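Local coordinates for protein type II secretion ATPase XpsE (Xanthomonas campestris, PDB 2D28) that belongs to the type II secretion ATPases, represented here by its N-terminal domain, which carries a region of the MshEN family, at residues R9-R19 / D53-V61. The protein carries 1 engineered substitution. Sequence-based numbering, arbitrary orientation.
Sequences RIVEALLERRR and DHAETCAEV
R19 reaches along helix 53-61 to E60, and the pair illustrates how an arginine just beyond a helix end can bind the neighbouring helix through several side chains. Its chain runs extended from CG to NE (chi2 170°, chi3 -172°), passing over the carboxylate of D53. The guanidinium grips E60 end-on in a salt bridge: NH2 to OE2 at 3.0 Å, nearly straight and in the guanidinium plane, and NH1 to OE1 at 3.0 Å, above the carboxylate plane. NH1 also donates to T57 OG1 at 2.7 Å. That hydroxyl donates to D53 O, a turn earlier; accepting one bond and giving another should hold its rotation. R17 CG lies over the centre of one guanidinium face and E56 CG over the opposite one, offset toward the rim; water 2 bridges R19 O to D53 OD2. A Schellman motif at R18 closes helix 9-16, and R19 follows with its side chain directed at helix 53-61.

From A13 back to I10 the contact is mostly apolar. V61 CB packs on I10 CG1 at 3.8 Å, and V61 CG2 faces both I10 CG1 and, at 4.1 Å, A13 CB. I10 CG2 meets T57 CG2 at 3.8 Å, and this T57 methyl touches A13 CB at 3.5 Å. V61 CG1 sits over the centre of the R9 guanidinium, which water 1 links to V61 O.

The axes of 9-16 and 53-61 approach to 9.2 Å with 118° between their N-to-C directions, pairing helix 6-16 with helix 51-62. Helix 39-45 supplies L40 against I10 and L14, and V134 of strand 130-134 touches A55 and A59.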
ATOM      1  N   ARG A   9      11.385   4.437   8.947  1.00 15.39           N
ATOM      2  CA  ARG A   9      11.108   3.592  10.097  1.00 15.00           C
ATOM      3  C   ARG A   9      10.832   2.203   9.563  1.00 13.49           C
ATOM      4  O   ARG A   9      11.101   1.204  10.217  1.00 13.51           O
ATOM      5  CB  ARG A   9       9.886   4.138  10.861  1.00 13.84           C
ATOM      6  CG  ARG A   9      10.157   5.446  11.629  1.00 17.64           C
ATOM      7  CD  ARG A   9       9.378   5.406  13.029  1.00 26.34           C
ATOM      8  NE  ARG A   9       8.143   5.864  12.637  1.00 18.03           N
ATOM      9  CZ  ARG A   9       6.899   5.550  12.919  1.00 17.81           C
ATOM     10  NH1 ARG A   9       6.386   4.808  13.897  1.00 11.86           N
ATOM     11  NH2 ARG A   9       6.091   6.183  12.109  1.00 12.18           N
ATOM     12  N   ILE A  10      10.214   2.124   8.390  1.00 13.77           N
ATOM     13  CA  ILE A  10       9.906   0.829   7.761  1.00 12.92           C
ATOM     14  C   ILE A  10      11.232   0.120   7.309  1.00 14.07           C
ATOM     15  O   ILE A  10      11.412  -1.064   7.553  1.00 14.20           O
ATOM     16  CB  ILE A  10       8.896   0.969   6.586  1.00 13.32           C
ATOM     17  CG1 ILE A  10       7.531   1.309   7.143  1.00 15.66           C
ATOM     18  CG2 ILE A  10       8.791  -0.312   5.820  1.00 15.32           C
ATOM     19  CD1 ILE A  10       6.505   1.874   6.191  1.00 17.32           C
ATOM     20  N   VAL A  11      12.089   0.834   6.631  1.00 15.52           N
ATOM     21  CA  VAL A  11      13.398   0.308   6.309  1.00 17.21           C
ATOM     22  C   VAL A  11      14.151  -0.165   7.552  1.00 17.23           C
ATOM     23  O   VAL A  11      14.712  -1.246   7.563  1.00 16.44           O
ATOM     24  CB  VAL A  11      14.253   1.346   5.549  1.00 17.57           C
ATOM     25  CG1 VAL A  11      15.693   0.832   5.364  1.00 20.09           C
ATOM     26  CG2 VAL A  11      13.669   1.593   4.202  1.00 20.14           C
ATOM     27  N   GLU A  12      14.153   0.634   8.634  1.00 18.10           N
ATOM     28  CA  GLU A  12      14.824   0.230   9.843  1.00 17.82           C
ATOM     29  C   GLU A  12      14.218  -1.058  10.440  1.00 16.30           C
ATOM     30  O   GLU A  12      14.913  -1.935  10.914  1.00 12.34           O
ATOM     31  CB  GLU A  12      14.735   1.368  10.876  1.00 20.78           C
ATOM     32  CG  GLU A  12      14.950   0.845  12.289  1.00 23.50           C
ATOM     33  CD  GLU A  12      14.603   1.862  13.371  1.00 31.85           C
ATOM     34  OE1 GLU A  12      13.386   2.020  13.719  1.00 32.54           O
ATOM     35  OE2 GLU A  12      15.557   2.512  13.861  1.00 30.85           O
ATOM     36  N   ALA A  13      12.892  -1.171  10.422  1.00 14.41           N
ATOM     37  CA  ALA A  13      12.234  -2.338  10.897  1.00 14.10           C
ATOM     38  C   ALA A  13      12.476  -3.583   9.989  1.00 14.72           C
ATOM     39  O   ALA A  13      12.578  -4.695  10.490  1.00 15.04           O
ATOM     40  CB  ALA A  13      10.733  -2.102  11.066  1.00 15.01           C
ATOM     41  N   LEU A  14      12.534  -3.399   8.673  1.00 14.84           N
ATOM     42  CA  LEU A  14      12.955  -4.471   7.775  1.00 14.88           C
ATOM     43  C   LEU A  14      14.334  -5.080   8.163  1.00 14.94           C
ATOM     44  O   LEU A  14      14.477  -6.321   8.257  1.00 15.14           O
ATOM     45  CB  LEU A  14      13.017  -3.985   6.334  1.00 15.27           C
ATOM     46  CG  LEU A  14      11.623  -3.878   5.688  1.00 15.46           C
ATOM     47  CD1 LEU A  14      11.759  -3.102   4.435  1.00 16.52           C
ATOM     48  CD2 LEU A  14      10.945  -5.263   5.445  1.00 15.32           C
ATOM     49  N   LEU A  15      15.286  -4.226   8.426  1.00 13.44           N
ATOM     50  CA  LEU A  15      16.634  -4.682   8.864  1.00 16.63           C
ATOM     51  C   LEU A  15      16.609  -5.400  10.175  1.00 17.76           C
ATOM     52  O   LEU A  15      17.095  -6.504  10.281  1.00 17.88           O
ATOM     53  CB  LEU A  15      17.583  -3.521   8.983  1.00 18.31           C
ATOM     54  CG  LEU A  15      17.962  -2.905   7.657  1.00 21.29           C
ATOM     55  CD1 LEU A  15      18.572  -1.583   8.090  1.00 27.61           C
ATOM     56  CD2 LEU A  15      18.982  -3.729   6.877  1.00 24.01           C
ATOM     57  N   GLU A  16      15.947  -4.793  11.152  1.00 19.53           N
ATOM     58  CA  GLU A  16      15.942  -5.317  12.509  1.00 21.64           C
ATOM     59  C   GLU A  16      15.222  -6.654  12.566  1.00 21.55           C
ATOM     60  O   GLU A  16      15.612  -7.541  13.284  1.00 21.27           O
ATOM     61  CB  GLU A  16      15.277  -4.292  13.399  1.00 23.05           C
ATOM     62  CG  GLU A  16      14.240  -4.888  14.371  1.00 31.57           C
ATOM     63  CD  GLU A  16      14.929  -5.350  15.583  1.00 35.31           C
ATOM     64  OE1 GLU A  16      16.031  -4.806  15.789  1.00 45.70           O
ATOM     65  OE2 GLU A  16      14.435  -6.242  16.281  1.00 39.99           O
ATOM     66  N   ARG A  17      14.169  -6.801  11.783  1.00 22.01           N
ATOM     67  CA  ARG A  17      13.437  -8.090  11.665  1.00 21.68           C
ATOM     68  C   ARG A  17      14.102  -9.117  10.770  1.00 21.69           C
ATOM     69  O   ARG A  17      13.593 -10.262  10.589  1.00 21.06           O
ATOM     70  CB  ARG A  17      12.012  -7.824  11.194  1.00 21.45           C
ATOM     71  CG  ARG A  17      11.161  -7.006  12.173  1.00 24.79           C
ATOM     72  CD  ARG A  17      10.727  -7.829  13.342  1.00 26.86           C
ATOM     73  NE  ARG A  17      11.815  -7.965  14.286  1.00 30.62           N
ATOM     74  CZ  ARG A  17      11.779  -8.751  15.360  1.00 39.22           C
ATOM     75  NH1 ARG A  17      12.804  -8.773  16.215  1.00 37.60           N
ATOM     76  NH2 ARG A  17      10.707  -9.505  15.597  1.00 41.05           N
ATOM     77  N   ARG A  18      15.211  -8.707  10.177  1.00 22.33           N
ATOM     78  CA  ARG A  18      15.942  -9.494   9.225  1.00 23.37           C
ATOM     79  C   ARG A  18      15.152  -9.903   7.990  1.00 22.91           C
ATOM     80  O   ARG A  18      15.346 -10.977   7.404  1.00 22.06           O
ATOM     81  CB  ARG A  18      16.505 -10.702   9.931  1.00 25.61           C
ATOM     82  CG  ARG A  18      17.432 -10.249  11.065  1.00 30.34           C
ATOM     83  CD  ARG A  18      17.559 -11.306  12.086  1.00 37.74           C
ATOM     84  NE  ARG A  18      18.209 -12.444  11.471  1.00 40.92           N
ATOM     85  CZ  ARG A  18      17.909 -13.727  11.709  1.00 46.76           C
ATOM     86  NH1 ARG A  18      16.965 -14.085  12.597  1.00 47.14           N
ATOM     87  NH2 ARG A  18      18.591 -14.667  11.062  1.00 47.46           N
ATOM     88  N   ARG A  19      14.274  -9.016   7.566  1.00 21.30           N
ATOM     89  CA  ARG A  19      13.516  -9.179   6.313  1.00 19.88           C
ATOM     90  C   ARG A  19      14.215  -8.515   5.139  1.00 21.38           C
ATOM     91  O   ARG A  19      13.678  -8.473   4.021  1.00 21.28           O
ATOM     92  CB  ARG A  19      12.139  -8.545   6.500  1.00 19.19           C
ATOM     93  CG  ARG A  19      11.320  -9.137   7.651  1.00 18.30           C
ATOM     94  CD  ARG A  19      10.046  -8.363   8.020  1.00 17.37           C
ATOM     95  NE  ARG A  19       9.429  -8.890   9.234  1.00 20.63           N
ATOM     96  CZ  ARG A  19       8.567  -8.212  10.006  1.00 22.46           C
ATOM     97  NH1 ARG A  19       8.269  -6.975   9.771  1.00 20.47           N
ATOM     98  NH2 ARG A  19       8.063  -8.753  11.060  1.00 20.90           N
ATOM     99  N   ASP A  53       6.673  -9.248   3.371  1.00 11.44           N
ATOM    100  CA  ASP A  53       7.441  -8.562   4.388  1.00 11.77           C
ATOM    101  C   ASP A  53       7.298  -7.043   4.236  1.00 12.11           C
ATOM    102  O   ASP A  53       7.333  -6.344   5.242  1.00 12.00           O
ATOM    103  CB  ASP A  53       8.915  -8.873   4.285  1.00 11.22           C
ATOM    104  CG  ASP A  53       9.288 -10.268   4.862  1.00 17.03           C
ATOM    105  OD1 ASP A  53       8.563 -10.791   5.701  1.00 15.28           O
ATOM    106  OD2 ASP A  53      10.300 -10.866   4.465  1.00 12.15           O
ATOM    107  N   HIS A  54       7.141  -6.569   3.003  1.00 12.24           N
ATOM    108  CA  HIS A  54       6.792  -5.163   2.770  1.00 12.24           C
ATOM    109  C   HIS A  54       5.481  -4.814   3.484  1.00 11.34           C
ATOM    110  O   HIS A  54       5.444  -3.909   4.377  1.00 12.94           O
ATOM    111  CB  HIS A  54       6.750  -4.809   1.284  1.00 12.54           C
ATOM    112  CG  HIS A  54       6.288  -3.398   1.045  1.00 23.04           C
ATOM    113  ND1 HIS A  54       6.033  -2.532   2.079  1.00 43.58           N
ATOM    114  CD2 HIS A  54       6.039  -2.698  -0.071  1.00 38.34           C
ATOM    115  CE1 HIS A  54       5.631  -1.367   1.598  1.00 42.22           C
ATOM    116  NE2 HIS A  54       5.580  -1.455   0.298  1.00 29.78           N
ATOM    117  N   ALA A  55       4.416  -5.525   3.148  1.00 11.48           N
ATOM    118  CA  ALA A  55       3.086  -5.337   3.772  1.00 12.60           C
ATOM    119  C   ALA A  55       3.160  -5.438   5.292  1.00 14.04           C
ATOM    120  O   ALA A  55       2.640  -4.568   6.063  1.00 13.74           O
ATOM    121  CB  ALA A  55       2.063  -6.374   3.226  1.00 12.37           C
ATOM    122  N   GLU A  56       3.762  -6.532   5.769  1.00 14.55           N
ATOM    123  CA  GLU A  56       3.906  -6.731   7.198  1.00 15.93           C
ATOM    124  C   GLU A  56       4.491  -5.593   7.992  1.00 15.57           C
ATOM    125  O   GLU A  56       3.948  -5.158   9.068  1.00 14.43           O
ATOM    126  CB  GLU A  56       4.811  -7.954   7.459  1.00 17.12           C
ATOM    127  CG  GLU A  56       4.867  -8.332   8.943  1.00 19.93           C
ATOM    128  CD  GLU A  56       3.812  -9.351   9.343  1.00 29.52           C
ATOM    129  OE1 GLU A  56       2.883  -9.611   8.505  1.00 30.16           O
ATOM    130  OE2 GLU A  56       3.934  -9.903  10.478  1.00 25.56           O
ATOM    131  N   THR A  57       5.608  -5.096   7.464  1.00 14.13           N
ATOM    132  CA  THR A  57       6.346  -4.068   8.107  1.00 14.23           C
ATOM    133  C   THR A  57       5.615  -2.719   8.057  1.00 13.70           C
ATOM    134  O   THR A  57       5.647  -1.980   9.029  1.00 12.37           O
ATOM    135  CB  THR A  57       7.739  -4.000   7.496  1.00 15.29           C
ATOM    136  OG1 THR A  57       8.280  -5.328   7.583  1.00 15.96           O
ATOM    137  CG2 THR A  57       8.645  -3.121   8.399  1.00 16.16           C
ATOM    138  N   CYS A  58       5.051  -2.375   6.889  1.00 13.46           N
ATOM    139  CA  CYS A  58       4.199  -1.199   6.766  1.00 12.91           C
ATOM    140  C   CYS A  58       3.115  -1.242   7.858  1.00 13.33           C
ATOM    141  O   CYS A  58       2.903  -0.277   8.581  1.00 12.39           O
ATOM    142  CB  CYS A  58       3.546  -1.175   5.386  1.00 12.02           C
ATOM    143  SG  CYS A  58       4.648  -0.676   4.097  1.00 14.82           S
ATOM    144  N   ALA A  59       2.489  -2.388   8.044  1.00 14.39           N
ATOM    145  CA  ALA A  59       1.432  -2.514   9.021  1.00 15.46           C
ATOM    146  C   ALA A  59       1.916  -2.355  10.451  1.00 15.56           C
ATOM    147  O   ALA A  59       1.285  -1.647  11.220  1.00 14.85           O
ATOM    148  CB  ALA A  59       0.740  -3.827   8.859  1.00 17.43           C
ATOM    149  N   GLU A  60       3.068  -2.933  10.786  1.00 16.12           N
ATOM    150  CA  GLU A  60       3.648  -2.761  12.103  1.00 16.44           C
ATOM    151  C   GLU A  60       3.960  -1.354  12.353  1.00 15.11           C
ATOM    152  O   GLU A  60       3.756  -0.898  13.435  1.00 17.09           O
ATOM    153  CB  GLU A  60       4.983  -3.489  12.320  1.00 16.93           C
ATOM    154  CG  GLU A  60       4.904  -4.979  12.357  1.00 19.03           C
ATOM    155  CD  GLU A  60       6.293  -5.665  12.197  1.00 21.59           C
ATOM    156  OE1 GLU A  60       7.360  -5.055  11.838  1.00 21.08           O
ATOM    157  OE2 GLU A  60       6.324  -6.844  12.499  1.00 19.45           O
ATOM    158  N   VAL A  61       4.586  -0.668  11.418  1.00 13.60           N
ATOM    159  CA  VAL A  61       5.114   0.635  11.747  1.00 13.42           C
ATOM    160  C   VAL A  61       3.993   1.614  11.881  1.00 13.41           C
ATOM    161  O   VAL A  61       4.050   2.558  12.728  1.00 14.65           O
ATOM    162  CB  VAL A  61       6.163   1.144  10.731  1.00 13.10           C
ATOM    163  CG1 VAL A  61       6.404   2.585  10.893  1.00 11.87           C
ATOM    164  CG2 VAL A  61       7.467   0.335  10.887  1.00 17.75           C
TER
HETATM  165  O   HOH W   1       3.573   5.243  13.089  1.00 20.45           O
HETATM  166  O   HOH W   2      11.783  -9.812   2.515  1.00 17.60           O